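Local coordinates for protein aminotransferase class I and II (Streptococcus suis 89/1591, PDB 3OP7) that probably catalyses pyridoxal-phosphate-dependent transamination, using a cofactor bound covalently through a lysine side chain, as in class I and II aminotransferases, at residues A[48-52]-A[258-262]; A[72-76]-A[232-236]; A[139-144]-A[169-175]. One frame throughout, in Å; residues are numbered along the deposited sequence.

How the contacts relate
Contacts 1 and 2 are buried, whereas contact 3 is only partly so. The centre of contact 1 lies about 26 Å from that of the chain, and its burial is owed partly to the second subunit; it joins two helices through apolar side chains and the methylenes of a lysine, with no hydrogen bond across. Contact 2, nearer the centre, packs Val-72 of helix 66-73 and the turn after it on strand 232-235 and adds a hydrogen bond between aromatic side chains. Contact 3 reaches the same mixed sheet at its border strand 141-142, whereas the strand of contact 2 has a neighbour on each side; it combines apolar packing with a tyrosine-to-backbone bond. Contacts 1 and 3 stand on opposite sides of the chain's centre.

Contact 1: residues A[48-52]-A[258-262]; sequences FYKKL and FDDLV
Both segments, 48-52 and 258-262, are helical throughout, with Leu-52 N bonded to Phe-48 O (3.0 Å) and Val-262 N to Phe-258 O (2.9 Å). The axes run closer to antiparallel than parallel, at 146°, and approach to 11.6 Å; Leu-52 and Phe-258 have the nearest CA atoms, 7.1 Å apart. So wide a spacing calls for long apolar side chains. Among aliphatic contacts, Leu-261 (chi1 -122°, chi2 -140°, both between wells) is the most covered: its CD1 lies 4.2 Å from Leu-52 CB, and its CD2 3.7 Å from Lys-51 CE, where the extended lysine lends its methylenes. Among aromatic contacts, Phe-48 (chi1 t) puts CZ 3.6 Å from Leu-261 CD1 and 3.9 Å from Val-262 CG2, and its CE1 4.1 Å from Phe-258 CE2. Leu-52 CD2 lies 3.8 Å from Phe-258 CD2, at the edge of the Phe-258 ring (chi1 t). Phe-258 and Tyr-49 each stack on their counterparts in the second subunit, so this helix pair belongs to a dimer interface, as is common in fold-type I aminotransferases.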
# COMPACT_ATOMS: atom_id res chain seq x y z
N PHE A 48 -22.99 14.52 3.04
CA PHE A 48 -21.79 13.75 2.82
C PHE A 48 -22.17 12.39 2.26
O PHE A 48 -21.58 11.94 1.30
CB PHE A 48 -20.95 13.61 4.09
CG PHE A 48 -19.70 12.80 3.91
CD1 PHE A 48 -19.74 11.42 4.03
CD2 PHE A 48 -18.48 13.42 3.70
CE1 PHE A 48 -18.58 10.67 3.90
CE2 PHE A 48 -17.33 12.68 3.56
CZ PHE A 48 -17.38 11.28 3.65
N TYR A 49 -23.16 11.75 2.86
CA TYR A 49 -23.56 10.40 2.41
C TYR A 49 -24.19 10.42 1.03
O TYR A 49 -24.01 9.47 0.27
CB TYR A 49 -24.49 9.75 3.40
CG TYR A 49 -23.82 9.45 4.74
CD1 TYR A 49 -22.61 8.80 4.80
CD2 TYR A 49 -24.43 9.82 5.94
CE1 TYR A 49 -21.98 8.56 6.05
CE2 TYR A 49 -23.84 9.56 7.14
CZ TYR A 49 -22.64 8.95 7.21
OH TYR A 49 -22.10 8.71 8.43
N LYS A 50 -24.93 11.47 0.72
CA LYS A 50 -25.52 11.62 -0.59
C LYS A 50 -24.43 11.68 -1.65
O LYS A 50 -24.53 11.01 -2.67
CB LYS A 50 -26.42 12.86 -0.68
CG LYS A 50 -27.30 12.87 -1.94
CD LYS A 50 -28.54 13.80 -1.78
CE LYS A 50 -29.54 13.70 -2.94
NZ LYS A 50 -30.87 14.34 -2.60
N LYS A 51 -23.39 12.46 -1.42
CA LYS A 51 -22.30 12.58 -2.36
C LYS A 51 -21.59 11.22 -2.48
O LYS A 51 -21.38 10.71 -3.57
CB LYS A 51 -21.32 13.64 -1.91
CG LYS A 51 -20.08 13.82 -2.83
CD LYS A 51 -19.44 15.12 -2.46
CE LYS A 51 -18.08 15.32 -3.07
NZ LYS A 51 -17.54 16.57 -2.42
N LEU A 52 -21.26 10.63 -1.33
CA LEU A 52 -20.56 9.35 -1.31
C LEU A 52 -21.33 8.27 -2.06
O LEU A 52 -20.74 7.54 -2.84
CB LEU A 52 -20.34 8.89 0.12
CG LEU A 52 -19.82 7.45 0.26
CD1 LEU A 52 -18.40 7.35 -0.30
CD2 LEU A 52 -19.90 6.98 1.76
N PHE A 258 -13.47 6.67 -0.79
CA PHE A 258 -14.05 7.18 0.46
C PHE A 258 -12.95 7.77 1.27
O PHE A 258 -13.11 8.81 1.89
CB PHE A 258 -14.73 6.06 1.23
CG PHE A 258 -15.05 6.36 2.65
CD1 PHE A 258 -14.10 6.14 3.63
CD2 PHE A 258 -16.30 6.86 3.03
CE1 PHE A 258 -14.39 6.37 4.96
CE2 PHE A 258 -16.58 7.10 4.40
CZ PHE A 258 -15.63 6.84 5.33
N ASP A 259 -11.80 7.12 1.24
CA ASP A 259 -10.67 7.57 2.07
C ASP A 259 -10.23 9.01 1.71
O ASP A 259 -10.02 9.89 2.55
CB ASP A 259 -9.52 6.56 1.97
CG ASP A 259 -9.92 5.16 2.41
OD1 ASP A 259 -10.78 5.03 3.31
OD2 ASP A 259 -9.34 4.18 1.82
N ASP A 260 -10.08 9.27 0.41
CA ASP A 260 -9.81 10.60 -0.09
C ASP A 260 -10.93 11.61 0.25
O ASP A 260 -10.66 12.77 0.54
CB ASP A 260 -9.52 10.56 -1.60
CG ASP A 260 -9.53 11.95 -2.22
OD1 ASP A 260 -8.48 12.62 -2.26
OD2 ASP A 260 -10.61 12.33 -2.70
N LEU A 261 -12.20 11.20 0.16
CA LEU A 261 -13.35 12.07 0.50
C LEU A 261 -13.25 12.52 1.96
O LEU A 261 -13.43 13.72 2.26
CB LEU A 261 -14.66 11.33 0.29
CG LEU A 261 -15.78 11.80 -0.63
CD1 LEU A 261 -17.09 11.51 0.07
CD2 LEU A 261 -15.69 13.28 -1.14
N VAL A 262 -12.99 11.58 2.86
CA VAL A 262 -12.82 11.92 4.28
C VAL A 262 -11.60 12.81 4.45
O VAL A 262 -11.65 13.79 5.20
CB VAL A 262 -12.72 10.68 5.20
CG1 VAL A 262 -12.43 11.08 6.66
CG2 VAL A 262 -14.01 9.82 5.08

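Contact 2: residues A[72-76]-A[232-236]; sequences VSQLY and GWVAA
Val-72 and Ser-73 belong to helix 66-73, and a type I beta turn runs from Ser-73 to Tyr-76, with Leu-75 N bonded to Val-72 O (2.9 Å) and Tyr-76 N to Ser-73 O (3.2 Å). Residues 232-235 form an extended strand; the nearest CA atoms, 8.4 Å apart, are those of Val-72 and Trp-233. The indole of Trp-233 (chi1 p, chi2 88°) spans this gap. Val-72, t, lays CG1 over its face, 3.4 Å from the five-membered-ring centroid and 12° off the normal, a CH-pi contact. Leu-75 CD1 packs 3.8 Å from Trp-233 CZ2. Tyr-76, m, brings its hydroxyl in at the indole edge, where Trp-233 NE1 donates to Tyr-76 OH at 2.9 Å and 174°, giving the indole N-H of a buried tryptophan an acceptor. The small Ala-235, two residues along the strand, puts CB 4.3 Å from Tyr-76 CZ. Strand 232-235 lies between 84-87 and 214-219, running antiparallel to both in the mixed sheet of the large domain, as in fold-type I PLP enzymes.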
# COMPACT_ATOMS: atom_id res chain seq x y z
N VAL A 72 -3.50 20.10 1.23
CA VAL A 72 -2.17 19.67 1.69
C VAL A 72 -1.11 20.71 1.36
O VAL A 72 -0.31 21.07 2.23
CB VAL A 72 -1.76 18.31 1.14
CG1 VAL A 72 -0.25 18.06 1.42
CG2 VAL A 72 -2.62 17.15 1.72
N SER A 73 -1.07 21.20 0.11
CA SER A 73 -0.09 22.23 -0.31
C SER A 73 -0.13 23.45 0.63
O SER A 73 0.90 24.03 0.95
CB SER A 73 -0.27 22.58 -1.80
OG SER A 73 -1.37 23.43 -2.02
N GLN A 74 -1.32 23.79 1.10
CA GLN A 74 -1.54 24.95 1.93
C GLN A 74 -1.01 24.79 3.37
O GLN A 74 -0.88 25.77 4.11
CB GLN A 74 -3.03 25.31 1.95
CG GLN A 74 -3.53 25.96 0.66
CD GLN A 74 -5.04 26.18 0.68
OE1 GLN A 74 -5.81 25.34 1.16
NE2 GLN A 74 -5.46 27.30 0.13
N LEU A 75 -0.70 23.56 3.75
CA LEU A 75 -0.08 23.30 5.08
C LEU A 75 1.38 23.79 5.12
O LEU A 75 1.95 23.93 6.19
CB LEU A 75 -0.13 21.82 5.45
CG LEU A 75 -1.52 21.15 5.54
CD1 LEU A 75 -1.41 19.65 5.67
CD2 LEU A 75 -2.32 21.76 6.72
N TYR A 76 1.96 24.04 3.96
CA TYR A 76 3.35 24.45 3.81
C TYR A 76 3.46 25.83 3.26
O TYR A 76 2.48 26.36 2.69
CB TYR A 76 4.03 23.55 2.78
CG TYR A 76 3.99 22.08 3.12
CD1 TYR A 76 2.92 21.29 2.70
CD2 TYR A 76 4.99 21.49 3.86
CE1 TYR A 76 2.86 19.93 2.99
CE2 TYR A 76 4.95 20.13 4.17
CZ TYR A 76 3.87 19.33 3.73
OH TYR A 76 3.85 17.98 4.08
N GLY A 232 -2.01 9.32 3.35
CA GLY A 232 -0.83 10.10 3.51
C GLY A 232 -0.45 10.83 2.23
O GLY A 232 -1.24 10.85 1.26
N TRP A 233 0.72 11.46 2.25
CA TRP A 233 1.23 12.04 1.03
C TRP A 233 2.74 12.17 1.06
O TRP A 233 3.38 12.11 2.12
CB TRP A 233 0.63 13.44 0.83
CG TRP A 233 0.89 14.44 1.92
CD1 TRP A 233 1.99 15.29 2.01
CD2 TRP A 233 0.11 14.71 3.10
NE1 TRP A 233 1.88 16.08 3.13
CE2 TRP A 233 0.74 15.75 3.80
CE3 TRP A 233 -1.09 14.19 3.62
CZ2 TRP A 233 0.22 16.26 4.99
CZ3 TRP A 233 -1.60 14.70 4.78
CH2 TRP A 233 -0.94 15.71 5.45
N VAL A 234 3.28 12.34 -0.14
CA VAL A 234 4.61 12.87 -0.33
C VAL A 234 4.53 14.29 -0.91
O VAL A 234 3.72 14.53 -1.84
CB VAL A 234 5.39 12.00 -1.34
CG1 VAL A 234 6.83 12.51 -1.49
CG2 VAL A 234 5.31 10.54 -0.93
N ALA A 235 5.36 15.19 -0.38
CA ALA A 235 5.55 16.51 -0.93
C ALA A 235 7.01 16.56 -1.36
O ALA A 235 7.89 16.28 -0.58
CB ALA A 235 5.25 17.60 0.08
N ALA A 236 7.27 16.89 -2.62
CA ALA A 236 8.65 16.92 -3.11
C ALA A 236 8.78 17.94 -4.24
O ALA A 236 7.78 18.49 -4.71
CB ALA A 236 9.05 15.54 -3.60

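Contact 3: residues A[139-144]-A[169-175]; sequences GWLPDL and AVMDRTY. With EDO (1,2-ethanediol), chain F; EDO (1,2-ethanediol), chain K.
Tyr-175, the residue most covered here, sits in the first turn of helix 173-184 and reaches across to segment 139-144 with chi1 t. Its hydroxyl donates to Pro-142 O at 2.7 Å, so the polar tip of a largely apolar ring finds a backbone acceptor. Leu-144 (m, t), the first residue of helix 144-150, covers one face of that ring: its CD1 lies 3.9 Å from the ring centroid and 14° off the normal, a CH-pi contact. Each helix start is capped by an aspartate: Asp-172 OD1 accepts from Tyr-175 N (3.1 Å), while Asp-143 OD1 accepts from the backbone of Glu-145. The nearest CA pairs are Trp-140 with Ala-169, 6.2 Å apart, and Leu-144 with Tyr-175, 8.5 Å apart. Strand 141-142, weakly bonded and antiparallel to 128-135, borders the mixed sheet of the large domain expected of a fold-type I PLP enzyme, and the contact ties this edge to helix 173-184. Leu-141 (m, t) points toward segment 169-175, its CD2 3.8 Å from Met-171 CG and its CD1 4.1 Å from Tyr-175 CD2. Pro-142 CD meets the terminal CE of Met-171, a selenomethionine here, at 3.6 Å. Gly-139 has positive phi (66°), which glycine accepts easily; Trp-140 adopts a similar left-handed conformation (63°/16°), rarer for a residue with a side chain. The small Ala-169 puts CB 3.3 Å from Gly-139 O. An ethanediol, probably from the crystallisation liquor, bridges the segments there: its O2 donates to Gly-139 O (2.7 Å), and its O1 accepts from Val-170 N (2.9 Å).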
# COMPACT_ATOMS: atom_id res chain seq x y z
N GLY A 139 19.60 15.43 24.03
CA GLY A 139 18.18 15.60 23.75
C GLY A 139 17.65 14.66 22.68
O GLY A 139 16.65 14.96 21.98
N TRP A 140 18.28 13.49 22.60
CA TRP A 140 17.96 12.45 21.61
C TRP A 140 18.20 12.89 20.16
O TRP A 140 17.67 12.30 19.25
CB TRP A 140 16.52 11.89 21.72
CG TRP A 140 16.27 10.97 22.91
CD1 TRP A 140 15.36 11.16 23.91
CD2 TRP A 140 16.90 9.71 23.18
NE1 TRP A 140 15.38 10.09 24.79
CE2 TRP A 140 16.32 9.19 24.37
CE3 TRP A 140 17.87 8.95 22.53
CZ2 TRP A 140 16.70 7.96 24.92
CZ3 TRP A 140 18.25 7.73 23.06
CH2 TRP A 140 17.69 7.26 24.28
N LEU A 141 18.95 13.98 19.96
CA LEU A 141 19.33 14.34 18.63
C LEU A 141 20.66 13.68 18.27
O LEU A 141 21.54 13.48 19.12
CB LEU A 141 19.42 15.84 18.47
CG LEU A 141 18.17 16.66 18.72
CD1 LEU A 141 18.56 18.13 18.79
CD2 LEU A 141 17.08 16.30 17.69
N PRO A 142 20.85 13.41 16.98
CA PRO A 142 22.15 12.88 16.54
C PRO A 142 23.12 14.02 16.35
O PRO A 142 22.71 15.18 16.47
CB PRO A 142 21.82 12.26 15.20
CG PRO A 142 20.82 13.21 14.64
CD PRO A 142 19.96 13.62 15.82
N ASP A 143 24.40 13.71 16.15
CA ASP A 143 25.44 14.73 16.17
C ASP A 143 25.75 15.12 14.71
O ASP A 143 26.20 14.31 13.92
CB ASP A 143 26.67 14.17 16.89
CG ASP A 143 27.83 15.15 17.03
OD1 ASP A 143 27.79 16.31 16.54
OD2 ASP A 143 28.83 14.71 17.63
N LEU A 144 25.52 16.38 14.38
CA LEU A 144 25.86 16.90 13.05
C LEU A 144 27.34 16.74 12.71
O LEU A 144 27.64 16.48 11.54
CB LEU A 144 25.42 18.34 12.94
CG LEU A 144 23.91 18.60 12.90
CD1 LEU A 144 23.61 20.06 13.24
CD2 LEU A 144 23.34 18.18 11.49
N ALA A 169 11.48 13.49 20.04
CA ALA A 169 12.36 14.67 19.98
C ALA A 169 12.34 15.28 18.58
O ALA A 169 12.16 14.56 17.60
CB ALA A 169 13.82 14.27 20.34
N VAL A 170 12.55 16.59 18.47
CA VAL A 170 12.40 17.27 17.20
C VAL A 170 13.66 18.11 16.88
O VAL A 170 14.31 18.63 17.76
CB VAL A 170 11.07 18.10 17.24
CG1 VAL A 170 11.29 19.43 17.99
CG2 VAL A 170 10.45 18.29 15.91
N MSE A 171 14.02 18.13 15.61
CA MSE A 171 15.02 19.07 15.09
C MSE A 171 14.35 20.36 14.71
O MSE A 171 13.51 20.39 13.81
CB MSE A 171 15.70 18.52 13.85
CG MSE A 171 16.44 17.22 14.05
SE MSE A 171 16.82 16.30 12.36
CE MSE A 171 17.94 14.90 13.09
N ASP A 172 14.78 21.45 15.30
CA ASP A 172 14.19 22.73 14.95
C ASP A 172 14.83 23.32 13.68
O ASP A 172 15.71 22.72 13.05
CB ASP A 172 14.22 23.69 16.15
CG ASP A 172 15.61 24.11 16.56
OD1 ASP A 172 16.61 23.85 15.87
OD2 ASP A 172 15.70 24.74 17.61
N ARG A 173 14.38 24.51 13.31
CA ARG A 173 14.88 25.18 12.12
C ARG A 173 16.39 25.35 12.12
O ARG A 173 17.01 25.09 11.13
CB ARG A 173 14.24 26.57 11.97
CG ARG A 173 14.80 27.40 10.79
CD ARG A 173 14.09 28.75 10.67
NE ARG A 173 12.70 28.59 10.21
CZ ARG A 173 12.32 28.48 8.94
NH1 ARG A 173 13.18 28.47 7.94
NH2 ARG A 173 11.04 28.40 8.67
N THR A 174 16.95 25.83 13.21
CA THR A 174 18.41 26.08 13.27
C THR A 174 19.19 24.77 12.98
O THR A 174 20.16 24.77 12.21
CB THR A 174 18.82 26.63 14.62
OG1 THR A 174 18.10 27.86 14.85
CG2 THR A 174 20.33 26.93 14.69
N TYR A 175 18.77 23.69 13.62
CA TYR A 175 19.31 22.37 13.34
C TYR A 175 19.14 21.90 11.92
O TYR A 175 20.11 21.44 11.29
CB TYR A 175 18.68 21.34 14.28
CG TYR A 175 19.41 20.02 14.30
CD1 TYR A 175 19.26 19.11 13.29
CD2 TYR A 175 20.24 19.69 15.37
CE1 TYR A 175 19.96 17.89 13.32
CE2 TYR A 175 20.89 18.48 15.41
CZ TYR A 175 20.77 17.61 14.37
OH TYR A 175 21.45 16.42 14.41
C1 EDO F . 13.78 18.82 21.16
O1 EDO F . 12.82 17.74 21.16
C2 EDO F . 15.22 18.29 21.14
O2 EDO F . 15.47 17.41 22.26
C1 EDO K . 7.58 28.08 6.88
O1 EDO K . 8.78 28.47 6.19
C2 EDO K . 7.92 27.38 8.19
O2 EDO K . 6.99 26.35 8.57